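Local coordinates for STIL N-terminal domain-containing protein (Trichoplax adhaerens, PDB 5OI9) that probably takes part in centriole assembly, as STIL proteins do with the kinase PLK4, its N-terminal domain being a likely docking site for the centrosomal protein CEP85, at residues T150-L155 with I162-S167; H108-V113 with D117-L122; V190-L195 with A275-L280; D262-I265 with P270-W273. All coordinates share one frame; numbering follows the deposited sequence.

Contact 1. Residues T150-L155 with I162-S167; sequences TKNLKL and IKDMLS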
loop_
_atom_site.group_PDB
_atom_site.type_symbol
_atom_site.label_atom_id
_atom_site.label_comp_id
_atom_site.label_asym_id
_atom_site.label_seq_id
_atom_site.Cartn_x
_atom_site.Cartn_y
_atom_site.Cartn_z
ATOM N N THR A 150 3.425 -3.220 10.038
ATOM C CA THR A 150 4.849 -2.933 10.188
ATOM C C THR A 150 5.673 -4.200 10.368
ATOM O O THR A 150 6.856 -4.221 10.004
ATOM C CB THR A 150 5.091 -1.988 11.365
ATOM O OG1 THR A 150 4.559 -2.559 12.564
ATOM C CG2 THR A 150 4.445 -0.641 11.112
ATOM N N LYS A 151 5.083 -5.256 10.933
ATOM C CA LYS A 151 5.803 -6.520 11.046
ATOM C C LYS A 151 6.099 -7.103 9.669
ATOM O O LYS A 151 7.169 -7.682 9.448
ATOM C CB LYS A 151 5.003 -7.509 11.897
ATOM C CG LYS A 151 5.688 -8.852 12.129
ATOM C CD LYS A 151 4.828 -9.749 13.010
ATOM C CE LYS A 151 5.411 -11.148 13.147
ATOM N NZ LYS A 151 6.732 -11.144 13.835
ATOM N N ASN A 152 5.166 -6.949 8.725
ATOM C CA ASN A 152 5.427 -7.400 7.364
ATOM C C ASN A 152 6.505 -6.552 6.700
ATOM O O ASN A 152 7.357 -7.080 5.980
ATOM C CB ASN A 152 4.145 -7.373 6.533
ATOM C CG ASN A 152 4.393 -7.731 5.075
ATOM O OD1 ASN A 152 4.690 -8.880 4.748
ATOM N ND2 ASN A 152 4.278 -6.744 4.193
ATOM N N LEU A 153 6.490 -5.237 6.936
ATOM C CA LEU A 153 7.525 -4.379 6.365
ATOM C C LEU A 153 8.906 -4.719 6.918
ATOM O O LEU A 153 9.905 -4.628 6.195
ATOM C CB LEU A 153 7.196 -2.909 6.621
ATOM C CG LEU A 153 6.011 -2.326 5.847
ATOM C CD1 LEU A 153 5.872 -0.838 6.132
ATOM C CD2 LEU A 153 6.175 -2.577 4.354
ATOM N N LYS A 154 8.982 -5.118 8.190
ATOM C CA LYS A 154 10.274 -5.456 8.781
ATOM C C LYS A 154 10.805 -6.789 8.268
ATOM O O LYS A 154 12.023 -6.957 8.131
ATOM C CB LYS A 154 10.169 -5.499 10.306
ATOM C CG LYS A 154 9.872 -4.163 10.968
ATOM C CD LYS A 154 9.595 -4.340 12.458
ATOM C CE LYS A 154 9.215 -3.020 13.103
ATOM N NZ LYS A 154 8.978 -3.172 14.561
ATOM N N LEU A 155 9.919 -7.740 7.971
ATOM C CA LEU A 155 10.328 -9.119 7.743
ATOM C C LEU A 155 10.150 -9.601 6.309
ATOM O O LEU A 155 10.632 -10.692 5.984
ATOM C CB LEU A 155 9.556 -10.060 8.682
ATOM C CG LEU A 155 9.780 -9.828 10.179
ATOM C CD1 LEU A 155 8.907 -10.759 11.013
ATOM C CD2 LEU A 155 11.247 -10.006 10.531
ATOM N N ILE A 162 3.204 -1.521 -3.144
ATOM C CA ILE A 162 2.429 -0.434 -2.553
ATOM C C ILE A 162 1.327 -0.981 -1.656
ATOM O O ILE A 162 0.938 -0.338 -0.674
ATOM C CB ILE A 162 1.857 0.477 -3.659
ATOM C CG1 ILE A 162 2.976 0.972 -4.574
ATOM C CG2 ILE A 162 1.119 1.663 -3.058
ATOM C CD1 ILE A 162 2.495 1.890 -5.676
ATOM N N LYS A 163 0.817 -2.178 -1.963
ATOM C CA LYS A 163 -0.225 -2.784 -1.140
ATOM C C LYS A 163 0.252 -3.076 0.277
ATOM O O LYS A 163 -0.576 -3.181 1.189
ATOM C CB LYS A 163 -0.733 -4.073 -1.793
ATOM C CG LYS A 163 -1.419 -3.863 -3.134
ATOM C CD LYS A 163 -1.952 -5.174 -3.700
ATOM C CE LYS A 163 -0.825 -6.109 -4.107
ATOM N NZ LYS A 163 -0.012 -5.546 -5.222
ATOM N N ASP A 164 1.564 -3.207 0.487
ATOM C CA ASP A 164 2.094 -3.416 1.829
ATOM C C ASP A 164 2.064 -2.153 2.678
ATOM O O ASP A 164 2.361 -2.227 3.875
ATOM C CB ASP A 164 3.531 -3.937 1.757
ATOM C CG ASP A 164 3.630 -5.290 1.081
ATOM O OD1 ASP A 164 2.688 -6.096 1.220
ATOM O OD2 ASP A 164 4.656 -5.548 0.416
HETATM N N MSE A 165 1.724 -1.007 2.093
HETATM C CA MSE A 165 1.761 0.273 2.797
HETATM C C MSE A 165 0.425 0.657 3.430
HETATM O O MSE A 165 0.321 1.699 4.068
HETATM C CB MSE A 165 2.199 1.388 1.846
HETATM C CG MSE A 165 3.539 1.136 1.200
HETATM SE SE MSE A 165 4.906 0.898 2.555
HETATM C CE MSE A 165 6.064 -0.311 1.555
ATOM N N LEU A 166 -0.600 -0.172 3.244
ATOM C CA LEU A 166 -1.905 0.112 3.826
ATOM C C LEU A 166 -2.577 -1.186 4.245
ATOM O O LEU A 166 -2.366 -2.239 3.635
ATOM C CB LEU A 166 -2.802 0.893 2.856
ATOM C CG LEU A 166 -3.007 0.337 1.447
ATOM C CD1 LEU A 166 -4.255 -0.531 1.377
ATOM C CD2 LEU A 166 -3.079 1.473 0.441
ATOM N N SER A 167 -3.380 -1.101 5.304
ATOM C CA SER A 167 -4.171 -2.226 5.787
ATOM C C SER A 167 -5.624 -1.783 5.856
ATOM O O SER A 167 -5.962 -0.871 6.617
ATOM C CB SER A 167 -3.682 -2.711 7.155
ATOM O OG SER A 167 -4.486 -3.777 7.624
HETATM O O HOH W 1 3.144 -4.412 5.269
#

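Contact 2. Residues H108-V113 with D117-L122; sequences HVPTAV and DVIIPL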
loop_
_atom_site.group_PDB
_atom_site.type_symbol
_atom_site.label_atom_id
_atom_site.label_comp_id
_atom_site.label_asym_id
_atom_site.label_seq_id
_atom_site.Cartn_x
_atom_site.Cartn_y
_atom_site.Cartn_z
ATOM N N HIS A 108 -7.086 -18.580 8.898
ATOM C CA HIS A 108 -8.086 -18.195 7.908
ATOM C C HIS A 108 -7.409 -17.353 6.832
ATOM O O HIS A 108 -6.915 -16.256 7.119
ATOM C CB HIS A 108 -9.222 -17.423 8.585
ATOM C CG HIS A 108 -10.337 -17.034 7.664
ATOM N ND1 HIS A 108 -11.043 -17.951 6.915
ATOM C CD2 HIS A 108 -10.885 -15.826 7.392
ATOM C CE1 HIS A 108 -11.969 -17.323 6.212
ATOM N NE2 HIS A 108 -11.894 -16.033 6.483
ATOM N N VAL A 109 -7.381 -17.864 5.604
ATOM C CA VAL A 109 -6.656 -17.227 4.504
ATOM C C VAL A 109 -7.516 -17.254 3.250
ATOM O O VAL A 109 -8.456 -18.054 3.140
ATOM C CB VAL A 109 -5.302 -17.919 4.231
ATOM C CG1 VAL A 109 -4.361 -17.752 5.416
ATOM C CG2 VAL A 109 -5.512 -19.392 3.902
ATOM N N PRO A 110 -7.222 -16.380 2.283
ATOM C CA PRO A 110 -7.982 -16.391 1.026
ATOM C C PRO A 110 -7.818 -17.701 0.268
ATOM O O PRO A 110 -6.894 -18.482 0.505
ATOM C CB PRO A 110 -7.387 -15.218 0.237
ATOM C CG PRO A 110 -6.814 -14.319 1.269
ATOM C CD PRO A 110 -6.313 -15.221 2.359
ATOM N N THR A 111 -8.742 -17.929 -0.670
ATOM C CA THR A 111 -8.735 -19.162 -1.452
ATOM C C THR A 111 -7.464 -19.279 -2.284
ATOM O O THR A 111 -6.675 -20.215 -2.110
ATOM C CB THR A 111 -9.972 -19.221 -2.351
ATOM O OG1 THR A 111 -11.146 -19.393 -1.547
ATOM C CG2 THR A 111 -9.863 -20.377 -3.338
ATOM N N ALA A 112 -7.251 -18.335 -3.197
ATOM C CA ALA A 112 -6.082 -18.340 -4.072
ATOM C C ALA A 112 -5.589 -16.907 -4.210
ATOM O O ALA A 112 -6.215 -16.095 -4.899
ATOM C CB ALA A 112 -6.409 -18.945 -5.436
ATOM N N VAL A 113 -4.472 -16.596 -3.554
ATOM C CA VAL A 113 -3.933 -15.241 -3.583
ATOM C C VAL A 113 -3.329 -14.972 -4.956
ATOM O O VAL A 113 -2.376 -15.639 -5.374
ATOM C CB VAL A 113 -2.897 -15.038 -2.471
ATOM C CG1 VAL A 113 -2.384 -13.606 -2.483
ATOM C CG2 VAL A 113 -3.497 -15.388 -1.118
ATOM N N ASP A 117 -3.394 -8.594 -5.642
ATOM C CA ASP A 117 -4.631 -8.585 -4.875
ATOM C C ASP A 117 -4.460 -7.777 -3.597
ATOM O O ASP A 117 -3.528 -8.013 -2.820
ATOM C CB ASP A 117 -5.060 -10.011 -4.528
ATOM C CG ASP A 117 -5.907 -10.647 -5.609
ATOM O OD1 ASP A 117 -6.251 -9.945 -6.583
ATOM O OD2 ASP A 117 -6.234 -11.846 -5.478
ATOM N N VAL A 118 -5.358 -6.821 -3.385
ATOM C CA VAL A 118 -5.541 -6.214 -2.072
ATOM C C VAL A 118 -6.426 -7.143 -1.248
ATOM O O VAL A 118 -7.536 -7.484 -1.666
ATOM C CB VAL A 118 -6.161 -4.815 -2.189
ATOM C CG1 VAL A 118 -6.411 -4.229 -0.808
ATOM C CG2 VAL A 118 -5.262 -3.901 -3.012
ATOM N N ILE A 119 -5.929 -7.567 -0.090
ATOM C CA ILE A 119 -6.673 -8.460 0.790
ATOM C C ILE A 119 -7.400 -7.613 1.825
ATOM O O ILE A 119 -6.766 -6.923 2.631
ATOM C CB ILE A 119 -5.749 -9.484 1.465
ATOM C CG1 ILE A 119 -4.882 -10.199 0.424
ATOM C CG2 ILE A 119 -6.568 -10.489 2.263
ATOM C CD1 ILE A 119 -5.663 -11.070 -0.535
ATOM N N ILE A 120 -8.729 -7.661 1.803
ATOM C CA ILE A 120 -9.539 -6.897 2.749
ATOM C C ILE A 120 -10.319 -7.863 3.633
ATOM O O ILE A 120 -11.285 -8.485 3.169
ATOM C CB ILE A 120 -10.492 -5.930 2.029
ATOM C CG1 ILE A 120 -9.724 -5.039 1.049
ATOM C CG2 ILE A 120 -11.245 -5.079 3.041
ATOM C CD1 ILE A 120 -9.827 -5.485 -0.397
ATOM N N PRO A 121 -9.937 -8.025 4.900
ATOM C CA PRO A 121 -10.754 -8.833 5.815
ATOM C C PRO A 121 -12.155 -8.252 5.929
ATOM O O PRO A 121 -12.333 -7.046 6.111
ATOM C CB PRO A 121 -9.990 -8.745 7.143
ATOM C CG PRO A 121 -8.590 -8.376 6.757
ATOM C CD PRO A 121 -8.726 -7.501 5.551
ATOM N N LEU A 122 -13.153 -9.122 5.803
ATOM C CA LEU A 122 -14.555 -8.725 5.819
ATOM C C LEU A 122 -15.250 -9.400 6.990
ATOM O O LEU A 122 -15.319 -10.632 7.049
ATOM C CB LEU A 122 -15.249 -9.091 4.506
ATOM C CG LEU A 122 -16.761 -8.862 4.484
ATOM C CD1 LEU A 122 -17.077 -7.387 4.656
ATOM C CD2 LEU A 122 -17.374 -9.402 3.201
#

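Contact 3. Residues V190-L195 with A275-L280; sequences VVPSAL and ACMRYL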
loop_
_atom_site.group_PDB
_atom_site.type_symbol
_atom_site.label_atom_id
_atom_site.label_comp_id
_atom_site.label_asym_id
_atom_site.label_seq_id
_atom_site.Cartn_x
_atom_site.Cartn_y
_atom_site.Cartn_z
ATOM N N VAL A 190 -5.476 1.808 7.904
ATOM C CA VAL A 190 -4.321 2.348 8.610
ATOM C C VAL A 190 -3.170 2.462 7.621
ATOM O O VAL A 190 -2.942 1.559 6.809
ATOM C CB VAL A 190 -3.914 1.486 9.828
ATOM C CG1 VAL A 190 -4.975 1.559 10.908
ATOM C CG2 VAL A 190 -3.675 0.043 9.420
ATOM N N VAL A 191 -2.468 3.588 7.669
ATOM C CA VAL A 191 -1.317 3.846 6.804
ATOM C C VAL A 191 -0.198 4.416 7.666
ATOM O O VAL A 191 -0.471 5.241 8.551
ATOM C CB VAL A 191 -1.687 4.803 5.660
ATOM C CG1 VAL A 191 -0.453 5.186 4.854
ATOM C CG2 VAL A 191 -2.738 4.176 4.758
ATOM N N PRO A 192 1.058 4.013 7.466
ATOM C CA PRO A 192 2.152 4.664 8.192
ATOM C C PRO A 192 2.178 6.148 7.874
ATOM O O PRO A 192 1.989 6.561 6.727
ATOM C CB PRO A 192 3.403 3.950 7.671
ATOM C CG PRO A 192 2.916 2.638 7.180
ATOM C CD PRO A 192 1.532 2.878 6.656
ATOM N N SER A 193 2.387 6.957 8.907
ATOM C CA SER A 193 2.355 8.400 8.741
ATOM C C SER A 193 3.699 8.990 8.339
ATOM O O SER A 193 3.737 10.142 7.909
ATOM C CB SER A 193 1.875 9.069 10.032
ATOM O OG SER A 193 2.765 8.803 11.098
ATOM N N ALA A 194 4.785 8.227 8.438
ATOM C CA ALA A 194 6.127 8.768 8.242
ATOM C C ALA A 194 6.247 9.554 6.940
ATOM O O ALA A 194 5.909 9.059 5.861
ATOM C CB ALA A 194 7.148 7.629 8.259
ATOM N N LEU A 195 6.725 10.793 7.054
ATOM C CA LEU A 195 7.067 11.612 5.899
ATOM C C LEU A 195 8.537 11.417 5.551
ATOM O O LEU A 195 9.404 11.499 6.426
ATOM C CB LEU A 195 6.800 13.092 6.175
ATOM C CG LEU A 195 5.366 13.586 6.362
ATOM C CD1 LEU A 195 5.351 15.102 6.503
ATOM C CD2 LEU A 195 4.483 13.143 5.206
ATOM N N ALA A 275 9.140 2.383 -1.589
ATOM C CA ALA A 275 10.490 1.831 -1.589
ATOM C C ALA A 275 11.318 2.405 -0.445
ATOM O O ALA A 275 12.066 1.672 0.213
ATOM C CB ALA A 275 11.161 2.095 -2.935
ATOM N N CYS A 276 11.188 3.710 -0.187
ATOM C CA CYS A 276 11.896 4.328 0.931
ATOM C C CYS A 276 11.494 3.696 2.258
ATOM O O CYS A 276 12.351 3.360 3.085
ATOM C CB CYS A 276 11.626 5.834 0.960
ATOM S SG CYS A 276 12.258 6.746 -0.465
HETATM N N MSE A 277 10.191 3.534 2.482
HETATM C CA MSE A 277 9.683 2.923 3.707
HETATM C C MSE A 277 10.197 1.505 3.872
HETATM O O MSE A 277 10.638 1.106 4.952
HETATM C CB MSE A 277 8.154 2.920 3.709
HETATM C CG MSE A 277 7.555 4.302 3.808
HETATM SE SE MSE A 277 8.053 5.190 5.463
HETATM C CE MSE A 277 6.801 4.271 6.630
ATOM N N ARG A 278 10.129 0.748 2.778
ATOM C CA ARG A 278 10.610 -0.627 2.791
ATOM C C ARG A 278 12.089 -0.694 3.161
ATOM O O ARG A 278 12.502 -1.561 3.940
ATOM C CB ARG A 278 10.364 -1.264 1.428
ATOM C CG ARG A 278 10.823 -2.692 1.328
ATOM C CD ARG A 278 9.989 -3.614 2.202
ATOM N NE ARG A 278 10.507 -4.973 2.124
ATOM C CZ ARG A 278 10.221 -5.818 1.141
ATOM N NH1 ARG A 278 9.410 -5.444 0.160
ATOM N NH2 ARG A 278 10.743 -7.037 1.140
ATOM N N TYR A 279 12.899 0.216 2.613
ATOM C CA TYR A 279 14.320 0.247 2.954
ATOM C C TYR A 279 14.529 0.605 4.421
ATOM O O TYR A 279 15.358 -0.007 5.105
ATOM C CB TYR A 279 15.051 1.237 2.044
ATOM C CG TYR A 279 16.531 1.382 2.327
ATOM C CD1 TYR A 279 17.431 0.386 1.964
ATOM C CD2 TYR A 279 17.032 2.524 2.940
ATOM C CE1 TYR A 279 18.786 0.518 2.212
ATOM C CE2 TYR A 279 18.386 2.668 3.191
ATOM C CZ TYR A 279 19.259 1.662 2.828
ATOM O OH TYR A 279 20.606 1.799 3.081
ATOM N N LEU A 280 13.780 1.588 4.924
ATOM C CA LEU A 280 13.948 2.011 6.311
ATOM C C LEU A 280 13.497 0.931 7.288
ATOM O O LEU A 280 14.125 0.732 8.335
ATOM C CB LEU A 280 13.175 3.303 6.565
ATOM C CG LEU A 280 13.699 4.544 5.851
ATOM C CD1 LEU A 280 12.894 5.764 6.245
ATOM C CD2 LEU A 280 15.170 4.738 6.168
#

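Contact 4. Residues D262-I265 with P270-W273; sequences DGVI and PYVW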
loop_
_atom_site.group_PDB
_atom_site.type_symbol
_atom_site.label_atom_id
_atom_site.label_comp_id
_atom_site.label_asym_id
_atom_site.label_seq_id
_atom_site.Cartn_x
_atom_site.Cartn_y
_atom_site.Cartn_z
ATOM N N ASP A 262 12.773 2.649 -10.668
ATOM C CA ASP A 262 12.581 2.787 -12.104
ATOM C C ASP A 262 11.092 2.734 -12.425
ATOM O O ASP A 262 10.306 2.110 -11.706
ATOM C CB ASP A 262 13.330 1.676 -12.860
ATOM C CG ASP A 262 13.163 1.765 -14.362
ATOM O OD1 ASP A 262 12.916 2.876 -14.875
ATOM O OD2 ASP A 262 13.269 0.713 -15.031
ATOM N N GLY A 263 10.706 3.407 -13.505
ATOM C CA GLY A 263 9.363 3.276 -14.038
ATOM C C GLY A 263 8.319 4.208 -13.468
ATOM O O GLY A 263 7.130 3.876 -13.514
ATOM N N VAL A 264 8.715 5.361 -12.933
ATOM C CA VAL A 264 7.772 6.363 -12.456
ATOM C C VAL A 264 8.009 7.652 -13.232
ATOM O O VAL A 264 9.045 7.839 -13.873
ATOM C CB VAL A 264 7.888 6.615 -10.938
ATOM C CG1 VAL A 264 7.684 5.324 -10.164
ATOM C CG2 VAL A 264 9.235 7.237 -10.605
ATOM N N ILE A 265 7.031 8.551 -13.162
ATOM C CA ILE A 265 7.151 9.833 -13.847
ATOM C C ILE A 265 7.914 10.841 -13.000
ATOM O O ILE A 265 8.722 11.613 -13.524
ATOM C CB ILE A 265 5.753 10.357 -14.243
ATOM C CG1 ILE A 265 5.252 9.615 -15.484
ATOM C CG2 ILE A 265 5.781 11.854 -14.497
ATOM C CD1 ILE A 265 3.864 10.016 -15.921
ATOM N N PRO A 270 3.613 7.333 -5.420
ATOM C CA PRO A 270 3.626 6.652 -4.113
ATOM C C PRO A 270 4.516 5.419 -4.067
ATOM O O PRO A 270 4.886 4.984 -2.970
ATOM C CB PRO A 270 2.150 6.290 -3.884
ATOM C CG PRO A 270 1.504 6.379 -5.230
ATOM C CD PRO A 270 2.262 7.416 -5.998
ATOM N N TYR A 271 4.879 4.847 -5.218
ATOM C CA TYR A 271 5.807 3.722 -5.219
ATOM C C TYR A 271 7.182 4.127 -4.697
ATOM O O TYR A 271 7.872 3.309 -4.079
ATOM C CB TYR A 271 5.926 3.141 -6.629
ATOM C CG TYR A 271 6.866 1.959 -6.734
ATOM C CD1 TYR A 271 6.421 0.670 -6.472
ATOM C CD2 TYR A 271 8.195 2.132 -7.102
ATOM C CE1 TYR A 271 7.271 -0.412 -6.567
ATOM C CE2 TYR A 271 9.053 1.054 -7.201
ATOM C CZ TYR A 271 8.586 -0.217 -6.932
ATOM O OH TYR A 271 9.433 -1.295 -7.032
ATOM N N VAL A 272 7.598 5.372 -4.942
ATOM C CA VAL A 272 8.900 5.833 -4.467
ATOM C C VAL A 272 8.925 5.875 -2.945
ATOM O O VAL A 272 9.854 5.364 -2.307
ATOM C CB VAL A 272 9.234 7.208 -5.072
ATOM C CG1 VAL A 272 10.545 7.733 -4.503
ATOM C CG2 VAL A 272 9.301 7.115 -6.589
ATOM N N TRP A 273 7.908 6.495 -2.344
ATOM C CA TRP A 273 7.777 6.490 -0.891
ATOM C C TRP A 273 7.718 5.068 -0.347
ATOM O O TRP A 273 8.295 4.776 0.707
ATOM C CB TRP A 273 6.532 7.277 -0.490
ATOM C CG TRP A 273 6.229 7.285 0.977
ATOM C CD1 TRP A 273 6.710 8.156 1.911
ATOM C CD2 TRP A 273 5.348 6.394 1.675
ATOM N NE1 TRP A 273 6.192 7.856 3.149
ATOM C CE2 TRP A 273 5.351 6.782 3.029
ATOM C CE3 TRP A 273 4.559 5.308 1.286
ATOM C CZ2 TRP A 273 4.595 6.121 3.997
ATOM C CZ3 TRP A 273 3.812 4.651 2.249
ATOM C CH2 TRP A 273 3.837 5.059 3.587
#

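Contact 1. Residues T150-L155 with I162-S167
Asp164 is the first residue of 162-167 to meet the end of helix 139-155. Its CB lies 3.9 Å from Leu153 CD2. Its carboxylate lies across the amide of Asn152, with the two planes 64° apart. Asn152 ND2 is 3.4 Å from Asp164 OD1. A clear polar link runs through a water. Asn152 ND2 gives a hydrogen to the water at 2.8 Å, and the water gives one to Asp164 O at 2.7 Å. With CG anti to the backbone N (chi1 175°), the Asn152 amide reaches out from the helix to this water. Leu153 CD2 lies 3.9 Å from the same carbonyl O.

Selenomethionine Met165 follows. Its CB points away from the helix, but a bend at chi2 (-58°) brings the selenium end back. CE then packs on Leu153 CD2 at 3.6 Å. SE sits 4.1 Å from Leu153 CD1, so both leucine methyls are touched. The two side chains cross at about a right angle. An alanine in place of Leu153 would probably open a gap beside the Met165 tip and leave it freer to turn.

The contact joins the last turns of helix 139-155 to the loop that leads into strand 167-176. Helix 270-281 packs against both segments, with Tyr281 on Leu153 and Trp273 on Met165. Beyond the loop, Ser167 pairs with Val190 of strand 180-192.

Contact 2. Residues H108-V113 with D117-L122
Pro110 and Ile119 meet where the chain passes from the short strand 108-109 to strand 118-126 of the same mixed beta-sheet. The two strands are not paired with each other; strands 85-97 and 69-79 lie between them in the sheet. Pro110 CG fits against both branches of Ile119. It lies 3.9 Å from Ile119 CD1 and 4.0 Å from Ile119 CG2. The branches straddle the ring carbon because CG2 is anti to the backbone N, while CG1, beside that N (chi1 -51°), turns CD1 back at chi2 -66°. Val113 adds a looser flank, with its CG1 4.6 Å from Ile119 CD1. It lies on the exposed side of the link. Asp117 OD2 comes within 4.3 Å of Ala112 O.

In the next shell, Phe72 of strand 69-79 touches both Pro110 and Ile119. It also stacks with the ring of His108. Thr111 OG1 is hydrogen-bonded to Asp93 OD1 of strand 85-97.

No direct hydrogen bond joins the two segments here. The Asp117 carboxylate has two partners outside the segments: OD1 forms a salt bridge with Arg91 NH2 of strand 85-97, and OD2 takes the backbone N-H of Ile114 in the link.

Contact 3. Residues V190-L195 with A275-L280
Met277, a selenomethionine, reaches from helix 270-281 to Pro192 and Ala194. Its CB points toward the other segment but stops short of it. CG is set beside the backbone N (chi1 -68°) and also meets nothing of 190-195. The first atom to touch is SE. A bend at chi2 (-62°) puts it 3.8 Å from Ala194 CB. A second bend at chi3 (-78°) turns CE to two partners. CE is 3.6 Å from Pro192 CB and 3.7 Å from Ala194 CB.

Pro192 ends strand 180-192, a member of the large mixed sheet. Helix 270-281 is the helix of a beta-alpha-beta unit whose strands lie in the seven-stranded sheet. The methionine tip thus joins the helix packed with the seven-stranded sheet to the end of a strand of the large mixed sheet and the loop after it. The contact is buried and wholly apolar, and no hydrogen bond joins 190-195 to 275-280.

Polar links lie close by. Trp273, one turn earlier in the same helix, gives its NE1 hydrogen to Ala194 O. Pro192 O is bonded to His30 NE2. Pro192 also touches Phe146 and Leu149 of helix 139-155.

Contact 4. Residues D262-I265 with P270-W273
Val264 packs on Val272 and Tyr271 where strand 256-264 gives way to helix 270-281. These are the first two elements of a beta-alpha-beta unit completed by strand 296-302. The closer part of the contact is methyl on methyl, with Val264 CG2 4.0 Å from Val272 CG2. Val264 CG2 stands between its backbone N and carbonyl carbon, and from there meets the Val272 methyl. Leu300 of strand 296-302 touches both valines.

The fit toward Tyr271 is looser. Val264 CG1 comes no nearer than 4.5 Å to Tyr271 CD2, and it approaches the ring obliquely. Gln228 and Val261 also touch the Tyr271 side chain. The open side begins at Ile265, which is exposed.

Gly263 forms the corner just before Val264. Its phi is positive (88°). A side chain there would press on the carbonyl O of Asp262, so glycine suits the turn.

All three touching residues are buried, and no hydrogen bond or charge pair crosses between the segments. The contact therefore rests on the fit of apolar groups and the exclusion of water, without the directional hold of a polar bond.

In the fold
Contacts 3 and 4 are fully buried and apolar, and both use helix 270-281. Contact 4 is nested within the loop that contact 3 closes. Contact 1 is partly buried and mixes an apolar side with a water bridge. It touches both: Ser167 O probably bonds to Val190 N, and Ile162 CD1 packs on Tyr271 CB. Contact 2 is the more exposed one, its centre about 15 Å from the centre of the chain. It meets contact 1 through Lys163 on Val118 but lies clear of contacts 3 and 4. Contacts 2 and 3 both reach the large mixed sheet, whereas contact 4 belongs to the seven-stranded one, on the opposite side of the chain's centre from contact 2.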